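Local coordinates for guanine nucleotide exchange protein (Legionella pneumophila, PDB 1XSZ) that probably acts as a guanine nucleotide exchange factor for ADP-ribosylation factor GTPases, with a Sec7 domain whose active site lies under a cap, at residues 80-85 / 93-98; 111-116 / 136-141; 142-147 / 183-188; 196-201 / 255-260. All coordinates share one frame; numbering follows the deposited sequence. Where two conformers were deposited one is given.

Contact 1 of 4, residues 80-85 / 93-98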
loop_
_atom_site.group_PDB
_atom_site.type_symbol
_atom_site.label_atom_id
_atom_site.label_comp_id
_atom_site.label_asym_id
_atom_site.label_seq_id
_atom_site.Cartn_x
_atom_site.Cartn_y
_atom_site.Cartn_z
ATOM N N SER A 80 -2.339 -9.163 16.235
ATOM C CA SER A 80 -2.582 -9.547 17.623
ATOM C C SER A 80 -1.971 -10.911 17.925
ATOM O O SER A 80 -1.635 -11.212 19.071
ATOM C CB SER A 80 -4.085 -9.583 17.905
ATOM O OG SER A 80 -4.653 -8.292 17.790
ATOM N N GLN A 81 -1.825 -11.734 16.891
ATOM C CA GLN A 81 -1.258 -13.068 17.044
ATOM C C GLN A 81 0.264 -13.052 17.142
ATOM O O GLN A 81 0.894 -14.093 17.338
ATOM C CB GLN A 81 -1.718 -13.961 15.885
ATOM C CG GLN A 81 -3.213 -14.258 15.930
ATOM C CD GLN A 81 -3.758 -14.811 14.629
ATOM O OE1 GLN A 81 -3.039 -14.934 13.639
ATOM N NE2 GLN A 81 -5.045 -15.143 14.624
ATOM N N MET A 82 0.852 -11.866 17.006
ATOM C CA MET A 82 2.300 -11.710 17.108
ATOM C C MET A 82 2.634 -11.340 18.547
ATOM O O MET A 82 1.877 -10.625 19.198
ATOM C CB MET A 82 2.784 -10.612 16.160
ATOM C CG MET A 82 2.576 -10.946 14.690
ATOM S SD MET A 82 3.085 -9.624 13.573
ATOM C CE MET A 82 4.858 -9.797 13.619
ATOM N N ASN A 83 3.769 -11.827 19.039
ATOM C CA ASN A 83 4.182 -11.557 20.415
ATOM C C ASN A 83 5.253 -10.473 20.491
ATOM O O ASN A 83 6.415 -10.725 20.176
ATOM C CB ASN A 83 4.721 -12.841 21.057
ATOM C CG ASN A 83 5.104 -12.653 22.518
ATOM O OD1 ASN A 83 5.776 -13.503 23.109
ATOM N ND2 ASN A 83 4.672 -11.549 23.110
ATOM N N PHE A 84 4.859 -9.277 20.920
ATOM C CA PHE A 84 5.789 -8.162 21.047
ATOM C C PHE A 84 6.256 -7.993 22.487
ATOM O O PHE A 84 7.118 -7.165 22.774
ATOM C CB PHE A 84 5.136 -6.865 20.563
ATOM C CG PHE A 84 4.791 -6.878 19.105
ATOM C CD1 PHE A 84 5.790 -7.000 18.144
ATOM C CD2 PHE A 84 3.465 -6.809 18.692
ATOM C CE1 PHE A 84 5.476 -7.055 16.788
ATOM C CE2 PHE A 84 3.140 -6.864 17.339
ATOM C CZ PHE A 84 4.147 -6.988 16.388
ATOM N N ASN A 85 5.687 -8.782 23.392
ATOM C CA ASN A 85 6.072 -8.698 24.793
ATOM C C ASN A 85 7.515 -9.156 24.967
ATOM O O ASN A 85 7.880 -10.277 24.605
ATOM C CB ASN A 85 5.140 -9.554 25.653
ATOM C CG ASN A 85 5.527 -9.540 27.119
ATOM O OD1 ASN A 85 6.494 -10.182 27.520
ATOM N ND2 ASN A 85 4.778 -8.797 27.924
ATOM N N LEU A 93 9.021 -3.115 16.151
ATOM C CA LEU A 93 8.702 -2.563 14.839
ATOM C C LEU A 93 9.536 -3.254 13.759
ATOM O O LEU A 93 9.040 -3.515 12.662
ATOM C CB LEU A 93 8.948 -1.052 14.840
ATOM C CG LEU A 93 8.628 -0.271 13.560
ATOM C CD1 LEU A 93 7.242 -0.618 13.036
ATOM C CD2 LEU A 93 8.716 1.218 13.866
ATOM N N ARG A 94 10.799 -3.547 14.058
ATOM C CA ARG A 94 11.657 -4.218 13.084
ATOM C C ARG A 94 11.097 -5.600 12.763
ATOM O O ARG A 94 11.023 -5.999 11.598
ATOM C CB ARG A 94 13.088 -4.354 13.616
ATOM C CG ARG A 94 14.061 -4.905 12.581
ATOM C CD ARG A 94 15.497 -4.856 13.090
ATOM N NE ARG A 94 16.471 -5.099 12.028
ATOM C CZ ARG A 94 16.679 -6.280 11.452
ATOM N NH1 ARG A 94 15.982 -7.341 11.835
ATOM N NH2 ARG A 94 17.586 -6.399 10.493
ATOM N N THR A 95 10.704 -6.331 13.800
ATOM C CA THR A 95 10.144 -7.663 13.614
ATOM C C THR A 95 8.868 -7.594 12.781
ATOM O O THR A 95 8.654 -8.401 11.871
ATOM C CB THR A 95 9.842 -8.309 14.977
ATOM O OG1 THR A 95 11.075 -8.510 15.683
ATOM C CG2 THR A 95 9.132 -9.643 14.791
ATOM N N PHE A 96 8.028 -6.614 13.081
ATOM C CA PHE A 96 6.778 -6.441 12.360
ATOM C C PHE A 96 7.028 -6.151 10.875
ATOM O O PHE A 96 6.495 -6.839 10.002
ATOM C CB PHE A 96 5.975 -5.300 12.997
ATOM C CG PHE A 96 4.686 -4.986 12.288
ATOM C CD1 PHE A 96 4.627 -3.964 11.339
ATOM C CD2 PHE A 96 3.534 -5.717 12.561
ATOM C CE1 PHE A 96 3.426 -3.678 10.675
ATOM C CE2 PHE A 96 2.333 -5.442 11.904
ATOM C CZ PHE A 96 2.280 -4.418 10.959
ATOM N N LEU A 97 7.850 -5.150 10.586
ATOM C CA LEU A 97 8.106 -4.794 9.194
ATOM C C LEU A 97 8.743 -5.912 8.376
ATOM O O LEU A 97 8.425 -6.077 7.196
ATOM C CB LEU A 97 8.971 -3.533 9.123
ATOM C CG LEU A 97 8.302 -2.274 9.686
ATOM C CD1 LEU A 97 9.327 -1.162 9.774
ATOM C CD2 LEU A 97 7.113 -1.873 8.813
ATOM N N LYS A 98 9.625 -6.688 8.998
ATOM C CA LYS A 98 10.305 -7.782 8.306
ATOM C C LYS A 98 9.384 -8.971 8.015
ATOM O O LYS A 98 9.725 -9.850 7.219
ATOM C CB LYS A 98 11.520 -8.226 9.138
ATOM C CG LYS A 98 12.273 -9.436 8.605
ATOM C CD LYS A 98 13.524 -9.705 9.438
ATOM C CE LYS A 98 13.185 -9.933 10.904
ATOM N NZ LYS A 98 12.321 -11.134 11.098
#
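Met82 and Phe96 form a Met-aromatic contact at the point where the loop between helices 69-80 and 89-98 of the Sec7 domain folds back on the second of these helices. Met82 SD lies 4.1 Å from Phe96 CD2 and 5.3 Å from the ring centroid, in a direction 71° off the ring normal, so the sulfur approaches obliquely. The two side chains cross at about a right angle. Met82 runs extended as far as SD and then bends (chi3 76°), which turns CE toward the helix backbone, 4.1 Å from Phe96 CA. The same methyl lies 4.4 Å from Thr95 CG2. Phe84 brings its far corner to the same spot, with CZ 4.1 Å from Phe96 CD2. One ring carbon of Phe96 is thus shared by the sulfur and by a second aromatic ring.

In the next shell Phe84 meets Phe116 edge-to-face and Phe96 meets Phe100 in the same manner, while Thr79 of helix 69-80 touches both Phe84 and Phe96. Thr95 OG1 divides its hydrogen bonding between Gln87 OE1, in the loop just ahead of the helix, and Glu91 O, one turn back in the helix. The loop itself is fixed by one amide of helix 106-123: Gln123 NE2 is hydrogen-bonded to Met82 O, and Gln123 OE1 to the backbone N of Phe84.

Contact 2 of 4, residues 111-116 / 136-141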
loop_
_atom_site.group_PDB
_atom_site.type_symbol
_atom_site.label_atom_id
_atom_site.label_comp_id
_atom_site.label_asym_id
_atom_site.label_seq_id
_atom_site.Cartn_x
_atom_site.Cartn_y
_atom_site.Cartn_z
ATOM N N ARG A 111 -1.586 1.640 6.651
ATOM C CA ARG A 111 -2.467 0.768 7.420
ATOM C C ARG A 111 -1.684 -0.269 8.213
ATOM O O ARG A 111 -2.041 -0.589 9.349
ATOM C CB ARG A 111 -3.480 0.074 6.507
ATOM C CG ARG A 111 -4.348 1.042 5.730
ATOM C CD ARG A 111 -5.647 0.401 5.266
ATOM N NE ARG A 111 -6.391 1.299 4.390
ATOM C CZ ARG A 111 -6.140 1.455 3.095
ATOM N NH1 ARG A 111 -5.168 0.766 2.513
ATOM N NH2 ARG A 111 -6.851 2.317 2.381
ATOM N N LEU A 112 -0.613 -0.794 7.630
ATOM C CA LEU A 112 0.188 -1.793 8.330
ATOM C C LEU A 112 0.846 -1.148 9.554
ATOM O O LEU A 112 0.812 -1.707 10.654
ATOM C CB LEU A 112 1.253 -2.389 7.405
ATOM C CG LEU A 112 0.729 -3.291 6.281
ATOM C CD1 LEU A 112 1.912 -3.828 5.491
ATOM C CD2 LEU A 112 -0.101 -4.442 6.853
ATOM N N VAL A 113 1.430 0.030 9.374
ATOM C CA VAL A 113 2.074 0.733 10.480
ATOM C C VAL A 113 1.061 1.047 11.591
ATOM O O VAL A 113 1.377 0.940 12.778
ATOM C CB VAL A 113 2.757 2.033 9.976
ATOM C CG1 VAL A 113 3.320 2.837 11.147
ATOM C CG2 VAL A 113 3.882 1.668 9.010
ATOM N N GLN A 114 -0.157 1.413 11.212
ATOM C CA GLN A 114 -1.196 1.705 12.203
ATOM C C GLN A 114 -1.564 0.448 12.990
ATOM O O GLN A 114 -1.867 0.517 14.183
ATOM C CB GLN A 114 -2.441 2.264 11.513
ATOM C CG GLN A 114 -2.271 3.676 10.980
ATOM C CD GLN A 114 -3.482 4.152 10.209
ATOM O OE1 GLN A 114 -4.608 4.107 10.707
ATOM N NE2 GLN A 114 -3.258 4.616 8.987
ATOM N N SER A 115 -1.552 -0.702 12.327
ATOM C CA SER A 115 -1.880 -1.957 13.001
ATOM C C SER A 115 -0.823 -2.251 14.064
ATOM O O SER A 115 -1.145 -2.610 15.205
ATOM C CB SER A 115 -1.935 -3.100 11.988
ATOM O OG SER A 115 -2.302 -4.313 12.620
ATOM N N PHE A 116 0.443 -2.101 13.698
ATOM C CA PHE A 116 1.518 -2.330 14.650
ATOM C C PHE A 116 1.408 -1.391 15.845
ATOM O O PHE A 116 1.509 -1.822 16.993
ATOM C CB PHE A 116 2.881 -2.101 14.001
ATOM C CG PHE A 116 3.995 -1.983 14.998
ATOM C CD1 PHE A 116 4.532 -3.115 15.600
ATOM C CD2 PHE A 116 4.443 -0.730 15.406
ATOM C CE1 PHE A 116 5.500 -2.998 16.600
ATOM C CE2 PHE A 116 5.408 -0.607 16.403
ATOM C CZ PHE A 116 5.933 -1.741 17.000
ATOM N N LEU A 136 2.803 7.794 15.881
ATOM C CA LEU A 136 3.745 8.876 15.620
ATOM C C LEU A 136 5.177 8.354 15.761
ATOM O O LEU A 136 6.027 8.603 14.906
ATOM C CB LEU A 136 3.521 10.037 16.599
ATOM C CG LEU A 136 4.586 11.141 16.558
ATOM C CD1 LEU A 136 4.560 11.837 15.207
ATOM C CD2 LEU A 136 4.336 12.141 17.679
ATOM N N LEU A 137 5.441 7.628 16.841
ATOM C CA LEU A 137 6.771 7.085 17.077
ATOM C C LEU A 137 7.171 6.136 15.950
ATOM O O LEU A 137 8.310 6.162 15.482
ATOM C CB LEU A 137 6.801 6.334 18.409
ATOM C CG LEU A 137 8.144 6.265 19.132
ATOM C CD1 LEU A 137 8.596 7.666 19.538
ATOM C CD2 LEU A 137 7.989 5.388 20.357
ATOM N N ALA A 138 6.228 5.303 15.519
ATOM C CA ALA A 138 6.491 4.349 14.451
ATOM C C ALA A 138 6.861 5.011 13.132
ATOM O O ALA A 138 7.892 4.670 12.547
ATOM C CB ALA A 138 5.294 3.422 14.260
ATOM N N PHE A 139 6.051 5.959 12.657
ATOM C CA PHE A 139 6.402 6.557 11.380
ATOM C C PHE A 139 7.604 7.489 11.483
ATOM O O PHE A 139 8.361 7.626 10.525
ATOM C CB PHE A 139 5.163 7.172 10.670
ATOM C CG PHE A 139 4.713 8.516 11.177
ATOM C CD1 PHE A 139 5.465 9.659 10.931
ATOM C CD2 PHE A 139 3.468 8.652 11.795
ATOM C CE1 PHE A 139 4.983 10.924 11.281
ATOM C CE2 PHE A 139 2.978 9.915 12.150
ATOM C CZ PHE A 139 3.739 11.050 11.888
ATOM N N GLN A 140 7.829 8.091 12.649
ATOM C CA GLN A 140 9.006 8.934 12.818
ATOM C C GLN A 140 10.246 8.027 12.767
ATOM O O GLN A 140 11.256 8.384 12.168
ATOM C CB GLN A 140 8.957 9.686 14.157
ATOM C CG GLN A 140 7.952 10.829 14.219
ATOM C CD GLN A 140 8.347 12.019 13.365
ATOM O OE1 GLN A 140 9.528 12.299 13.180
ATOM N NE2 GLN A 140 7.356 12.740 12.863
ATOM N N THR A 141 10.163 6.844 13.377
ATOM C CA THR A 141 11.290 5.914 13.368
ATOM C C THR A 141 11.553 5.399 11.954
ATOM O O THR A 141 12.703 5.229 11.557
ATOM C CB THR A 141 11.042 4.737 14.334
ATOM O OG1 THR A 141 10.815 5.256 15.652
ATOM C CG2 THR A 141 12.255 3.813 14.376
#
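Val113 meets Ala138, the pair whose CA atoms are nearest between 111-116 and 136-141, 7.0 Å apart. From CB, which points toward the other helix, the valine side chain forks. The CG1 branch, anti to the backbone N (chi1 175°), runs out to the alanine methyl, with Val113 CG1 3.7 Å from Ala138 CB. Beside that methyl, Val113 CG1 also comes within 4.4 Å of Phe139 N. The other branch, CG2, touches Ile142, so the two arms of the valine meet residues one helical turn apart. Phe116 adds a second, lighter touch on the alanine: Ala138 CB sits at the edge of the ring, near its plane, 4.4 Å from Phe116 CD2.

Behind this face Thr141 OG1 donates to Leu137 O at 2.7 Å, tilted 33° from the carbonyl plane, and the backbone N of Thr141 reaches that oxygen from the opposite face of the plane. The hydroxyl is thereby satisfied within its own helix, and no hydrogen bond crosses the contact. With segment axes 9.5 Å apart and running at 130° to each other, this is apolar packing of two obliquely antiparallel helices in the interior of the all-helical Sec7 fold.

Contact 3 of 4, residues 142-147 / 183-188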
loop_
_atom_site.group_PDB
_atom_site.type_symbol
_atom_site.label_atom_id
_atom_site.label_comp_id
_atom_site.label_asym_id
_atom_site.label_seq_id
_atom_site.Cartn_x
_atom_site.Cartn_y
_atom_site.Cartn_z
ATOM N N ILE A 142 10.489 5.158 11.194
ATOM C CA ILE A 142 10.651 4.716 9.813
ATOM C C ILE A 142 11.343 5.827 9.007
ATOM O O ILE A 142 12.246 5.554 8.220
ATOM C CB ILE A 142 9.286 4.334 9.202
ATOM C CG1 ILE A 142 8.810 3.025 9.843
ATOM C CG2 ILE A 142 9.396 4.181 7.681
ATOM C CD1 ILE A 142 7.370 2.679 9.553
ATOM N N MET A 143 10.943 7.082 9.211
ATOM C CA MET A 143 11.604 8.172 8.497
ATOM C C MET A 143 13.057 8.290 8.949
ATOM O O MET A 143 13.954 8.531 8.136
ATOM C CB MET A 143 10.914 9.520 8.747
ATOM C CG MET A 143 9.573 9.696 8.058
ATOM S SD MET A 143 8.984 11.415 8.066
ATOM C CE MET A 143 8.675 11.662 9.796
ATOM N N LEU A 144 13.288 8.143 10.249
ATOM C CA LEU A 144 14.636 8.251 10.789
ATOM C C LEU A 144 15.552 7.165 10.217
ATOM O O LEU A 144 16.740 7.402 9.988
ATOM C CB LEU A 144 14.591 8.175 12.323
ATOM C CG LEU A 144 15.911 8.383 13.060
ATOM C CD1 LEU A 144 16.503 9.742 12.700
ATOM C CD2 LEU A 144 15.658 8.303 14.559
ATOM N N ASN A 145 15.001 5.976 9.992
ATOM C CA ASN A 145 15.783 4.885 9.412
ATOM C C ASN A 145 16.335 5.318 8.043
ATOM O O ASN A 145 17.507 5.107 7.746
ATOM C CB ASN A 145 14.901 3.638 9.288
ATOM C CG ASN A 145 15.608 2.480 8.620
ATOM O OD1 ASN A 145 15.298 2.123 7.473
ATOM N ND2 ASN A 145 16.559 1.884 9.321
ATOM N N THR A 146 15.493 5.930 7.214
ATOM C CA THR A 146 15.956 6.396 5.908
ATOM C C THR A 146 16.940 7.550 6.084
ATOM O O THR A 146 17.987 7.600 5.440
ATOM C CB THR A 146 14.783 6.888 5.048
ATOM O OG1 THR A 146 13.985 5.773 4.650
ATOM C CG2 THR A 146 15.295 7.618 3.803
ATOM N N ASP A 147 16.599 8.472 6.974
ATOM C CA ASP A 147 17.444 9.629 7.213
ATOM C C ASP A 147 18.866 9.247 7.621
ATOM O O ASP A 147 19.840 9.812 7.115
ATOM C CB ASP A 147 16.792 10.505 8.284
ATOM C CG ASP A 147 17.442 11.858 8.410
ATOM O OD1 ASP A 147 18.292 12.036 9.301
ATOM O OD2 ASP A 147 17.093 12.746 7.602
ATOM N N GLU A 183 16.339 8.809 23.317
ATOM C CA GLU A 183 17.772 8.656 23.103
ATOM C C GLU A 183 18.074 7.193 22.771
ATOM O O GLU A 183 18.904 6.890 21.907
ATOM C CB GLU A 183 18.540 9.112 24.352
ATOM C CG GLU A 183 18.496 10.630 24.544
ATOM C CD GLU A 183 19.138 11.102 25.835
ATOM O OE1 GLU A 183 20.209 10.573 26.204
ATOM O OE2 GLU A 183 18.577 12.020 26.471
ATOM N N GLU A 184 17.381 6.289 23.448
ATOM C CA GLU A 184 17.552 4.864 23.217
ATOM C C GLU A 184 17.024 4.474 21.833
ATOM O O GLU A 184 17.676 3.735 21.097
ATOM C CB GLU A 184 16.818 4.086 24.303
ATOM C CG GLU A 184 16.479 2.671 23.932
ATOM C CD GLU A 184 15.712 1.980 25.027
ATOM O OE1 GLU A 184 15.103 2.686 25.863
ATOM O OE2 GLU A 184 15.709 0.740 25.043
ATOM N N LEU A 185 15.842 4.976 21.489
ATOM C CA LEU A 185 15.230 4.690 20.194
ATOM C C LEU A 185 16.166 5.129 19.069
ATOM O O LEU A 185 16.428 4.377 18.126
ATOM C CB LEU A 185 13.886 5.421 20.089
ATOM C CG LEU A 185 13.053 5.277 18.813
ATOM C CD1 LEU A 185 11.615 5.654 19.114
ATOM C CD2 LEU A 185 13.618 6.164 17.702
ATOM N N TYR A 186 16.685 6.344 19.182
ATOM C CA TYR A 186 17.591 6.886 18.185
ATOM C C TYR A 186 18.804 5.974 17.971
ATOM O O TYR A 186 19.138 5.621 16.840
ATOM C CB TYR A 186 18.062 8.276 18.630
ATOM C CG TYR A 186 18.953 8.978 17.633
ATOM C CD1 TYR A 186 18.429 9.896 16.721
ATOM C CD2 TYR A 186 20.322 8.719 17.595
ATOM C CE1 TYR A 186 19.254 10.539 15.796
ATOM C CE2 TYR A 186 21.154 9.351 16.679
ATOM C CZ TYR A 186 20.613 10.261 15.783
ATOM O OH TYR A 186 21.436 10.896 14.884
ATOM N N SER A 187 19.457 5.612 19.070
ATOM C CA SER A 187 20.639 4.769 19.022
ATOM C C SER A 187 20.356 3.393 18.439
ATOM O O SER A 187 21.162 2.854 17.682
ATOM C CB SER A 187 21.226 4.622 20.424
ATOM O OG SER A 187 22.328 3.734 20.420
ATOM N N GLU A 188 19.209 2.824 18.789
ATOM C CA GLU A 188 18.852 1.512 18.280
ATOM C C GLU A 188 18.721 1.489 16.769
ATOM O O GLU A 188 19.295 0.629 16.101
ATOM C CB GLU A 188 17.532 1.048 18.875
ATOM C CG GLU A 188 17.621 0.513 20.277
ATOM C CD GLU A 188 16.262 0.143 20.784
ATOM O OE1 GLU A 188 15.523 1.051 21.225
ATOM O OE2 GLU A 188 15.919 -1.049 20.712
#
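Leu144 and Tyr186 both hold CG anti to the backbone N (chi1 -175° and -177°), and these torsions extend the leucine from helix 131-149 and the ring from helix 179-191 into the gap between them. Leu144 points at the other helix from its CB onward. Tyr186 leaves its backbone at an angle, and only its ring comes close. The two side chains cross at about a right angle, and the touching falls to one methyl, with Leu144 CD2 3.9 Å from Tyr186 CD1. This methyl approaches the ring obliquely. Leu185 reaches the same methyl from the neighbouring position, its CD2 4.3 Å from Leu144 CD2, so the leucine tip is shared between two consecutive residues of helix 179-191.

Outside the pair, Met159, in the loop between helices 131-149 and 161-167, touches Leu144, and its carbonyl O is hydrogen-bonded to Tyr186 OH. Asp147 OD1 holds the backbone N of the same Met159. The tyrosine therefore works at both ends of its ring: the ring carbon near its root packs on the leucine, while the hydroxyl ties down that loop. Between the two segments themselves no hydrogen bond forms, which implies that their direct attachment rests on apolar contact alone.

Contact 4 of 4, residues 196-201 / 255-260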
loop_
_atom_site.group_PDB
_atom_site.type_symbol
_atom_site.label_atom_id
_atom_site.label_comp_id
_atom_site.label_asym_id
_atom_site.label_seq_id
_atom_site.Cartn_x
_atom_site.Cartn_y
_atom_site.Cartn_z
ATOM N N LEU A 196 13.753 -4.071 5.232
ATOM C CA LEU A 196 12.556 -3.739 4.466
ATOM C C LEU A 196 12.561 -4.432 3.116
ATOM O O LEU A 196 13.432 -4.181 2.280
ATOM C CB LEU A 196 12.474 -2.224 4.267
ATOM C CG LEU A 196 12.511 -1.379 5.542
ATOM C CD1 LEU A 196 12.625 0.096 5.166
ATOM C CD2 LEU A 196 11.266 -1.640 6.375
ATOM N N ASN A 197 11.585 -5.306 2.912
ATOM C CA ASN A 197 11.468 -6.049 1.664
ATOM C C ASN A 197 10.140 -5.686 1.007
ATOM O O ASN A 197 9.083 -6.143 1.433
ATOM C CB ASN A 197 11.528 -7.552 1.958
ATOM C CG ASN A 197 12.793 -7.952 2.704
ATOM O OD1 ASN A 197 12.737 -8.653 3.718
ATOM N ND2 ASN A 197 13.938 -7.513 2.204
ATOM N N PHE A 198 10.200 -4.852 -0.026
ATOM C CA PHE A 198 8.997 -4.427 -0.733
ATOM C C PHE A 198 8.705 -5.276 -1.956
ATOM O O PHE A 198 9.609 -5.877 -2.541
ATOM C CB PHE A 198 9.130 -2.971 -1.194
ATOM C CG PHE A 198 9.169 -1.979 -0.072
ATOM C CD1 PHE A 198 10.383 -1.563 0.472
ATOM C CD2 PHE A 198 7.989 -1.477 0.463
ATOM C CE1 PHE A 198 10.414 -0.664 1.533
ATOM C CE2 PHE A 198 8.009 -0.577 1.526
ATOM C CZ PHE A 198 9.226 -0.171 2.062
ATOM N N VAL A 199 7.433 -5.324 -2.338
ATOM C CA VAL A 199 7.029 -6.053 -3.536
ATOM C C VAL A 199 7.655 -5.299 -4.712
ATOM O O VAL A 199 7.859 -4.091 -4.635
ATOM C CB VAL A 199 5.488 -6.057 -3.707
ATOM C CG1 VAL A 199 4.835 -6.763 -2.535
ATOM C CG2 VAL A 199 4.963 -4.627 -3.816
ATOM N N LYS A 200 7.965 -6.004 -5.797
ATOM C CA LYS A 200 8.560 -5.343 -6.956
ATOM C C LYS A 200 7.490 -4.710 -7.841
ATOM O O LYS A 200 7.764 -3.759 -8.573
ATOM C CB LYS A 200 9.402 -6.331 -7.774
ATOM C CG LYS A 200 8.644 -7.538 -8.294
ATOM C CD LYS A 200 9.556 -8.468 -9.089
ATOM C CE LYS A 200 10.688 -9.011 -8.226
ATOM N NZ LYS A 200 11.598 -9.905 -8.998
ATOM N N THR A 201 6.270 -5.236 -7.755
ATOM C CA THR A 201 5.149 -4.722 -8.540
ATOM C C THR A 201 3.900 -4.618 -7.674
ATOM O O THR A 201 3.761 -5.331 -6.679
ATOM C CB THR A 201 4.823 -5.642 -9.738
ATOM O OG1 THR A 201 4.419 -6.929 -9.257
ATOM C CG2 THR A 201 6.040 -5.802 -10.642
ATOM N N SER A 255 4.941 11.139 1.940
ATOM C CA SER A 255 5.581 11.829 0.826
ATOM C C SER A 255 7.101 11.682 0.985
ATOM O O SER A 255 7.820 11.428 0.021
ATOM C CB SER A 255 5.188 13.310 0.831
ATOM O OG SER A 255 5.882 14.031 -0.171
ATOM N N PHE A 256 7.575 11.835 2.217
ATOM C CA PHE A 256 8.991 11.712 2.543
ATOM C C PHE A 256 9.476 10.282 2.279
ATOM O O PHE A 256 10.465 10.055 1.585
ATOM C CB PHE A 256 9.163 12.079 4.032
ATOM C CG PHE A 256 10.550 11.872 4.595
ATOM C CD1 PHE A 256 11.040 10.595 4.869
ATOM C CD2 PHE A 256 11.332 12.973 4.941
ATOM C CE1 PHE A 256 12.282 10.420 5.485
ATOM C CE2 PHE A 256 12.571 12.812 5.555
ATOM C CZ PHE A 256 13.050 11.528 5.831
ATOM N N PHE A 257 8.743 9.320 2.817
ATOM C CA PHE A 257 9.123 7.920 2.717
ATOM C C PHE A 257 9.016 7.275 1.336
ATOM O O PHE A 257 9.910 6.516 0.935
ATOM C CB PHE A 257 8.290 7.129 3.738
ATOM C CG PHE A 257 8.693 5.684 3.898
ATOM C CD1 PHE A 257 10.003 5.334 4.227
ATOM C CD2 PHE A 257 7.741 4.677 3.768
ATOM C CE1 PHE A 257 10.359 3.996 4.426
ATOM C CE2 PHE A 257 8.088 3.339 3.965
ATOM C CZ PHE A 257 9.398 3.002 4.294
ATOM N N THR A 258 7.949 7.599 0.607
ATOM C CA THR A 258 7.683 6.969 -0.689
ATOM C C THR A 258 7.573 7.874 -1.912
ATOM O O THR A 258 7.519 7.372 -3.037
ATOM C CB THR A 258 6.351 6.197 -0.650
ATOM O OG1 THR A 258 5.266 7.135 -0.613
ATOM C CG2 THR A 258 6.267 5.292 0.581
ATOM N N GLY A 259 7.502 9.185 -1.703
ATOM C CA GLY A 259 7.353 10.111 -2.819
ATOM C C GLY A 259 5.889 10.299 -3.189
ATOM O O GLY A 259 5.552 10.948 -4.177
ATOM N N TYR A 260 5.008 9.738 -2.374
ATOM C CA TYR A 260 3.569 9.799 -2.581
ATOM C C TYR A 260 3.067 11.236 -2.705
ATOM O O TYR A 260 3.421 12.101 -1.891
ATOM C CB TYR A 260 2.886 9.098 -1.401
ATOM C CG TYR A 260 1.381 8.965 -1.458
ATOM C CD1 TYR A 260 0.731 8.427 -2.576
ATOM C CD2 TYR A 260 0.606 9.295 -0.344
ATOM C CE1 TYR A 260 -0.653 8.219 -2.568
ATOM C CE2 TYR A 260 -0.761 9.091 -0.328
ATOM C CZ TYR A 260 -1.391 8.555 -1.434
ATOM O OH TYR A 260 -2.750 8.361 -1.399
#
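Apolar contact joins Phe198, Leu196 and Phe257. The two phenylalanines come from opposite directions and meet at their far corners, Phe198 CZ lying 3.9 Å from Phe257 CZ and 4.2 Å from Phe257 CE2. The meeting is unequal: Phe257 CZ lies at the edge of the Phe198 ring, near its plane, whereas Phe198 CZ comes obliquely to the ring of Phe257. Leu196 CD1 stands at the edge of the Phe257 ring, 4.4 Å from Phe257 CZ. The backbones stand well apart, the CA atoms of Phe198 and Thr258 at 11.5 Å, and side chains from both sides bridge the distance; Phe257 does so with CG anti to the backbone N (chi1 -172°).

These residues join the extended chain that follows helix 179-191 to helix 252-258 of the capping domain, a part characteristic of RalF. Leu102 and Leu289 add to the cluster, the first touching Leu196 and Phe198, the second Leu196 and Phe257. Phe290 also meets the ring of Phe198.

No hydrogen bond crosses the contact. On one side Asn197 and Val199 are backbone-bonded to Leu102, in the loop before helix 106-123; on the other Gly259 N donates to Ser255 O at 2.8 Å, and the chain then leaves the helix with a positive phi of 86° at the glycine. Thr258 OG1 accepts from Tyr260 N at 3.2 Å (N-H...O angle 140°), closing an ST turn.

In the fold
Contacts 1, 2 and 3 lie within the Sec7 domain, whereas contact 4 brings in the capping domain. Contacts 2 and 3 are buried and share helix 131-149, with Leu185 packing on Leu137 and Thr141 between them; contacts 1 and 4 are only partly buried. Phe96 and Leu93 press on helix 106-123, linking contact 1 to contact 2. Helix 131-149 also receives the cap: Ile142 and Met143 of contact 3 touch Phe257 and Phe256 of contact 4. No hydrogen bond crosses any of the four. The helix pairs meet chiefly through aliphatic methyls, one of them against a tyrosine, while the two loop contacts rely mainly on phenylalanines, joined by a methionine sulfur in contact 1 and a leucine in contact 4.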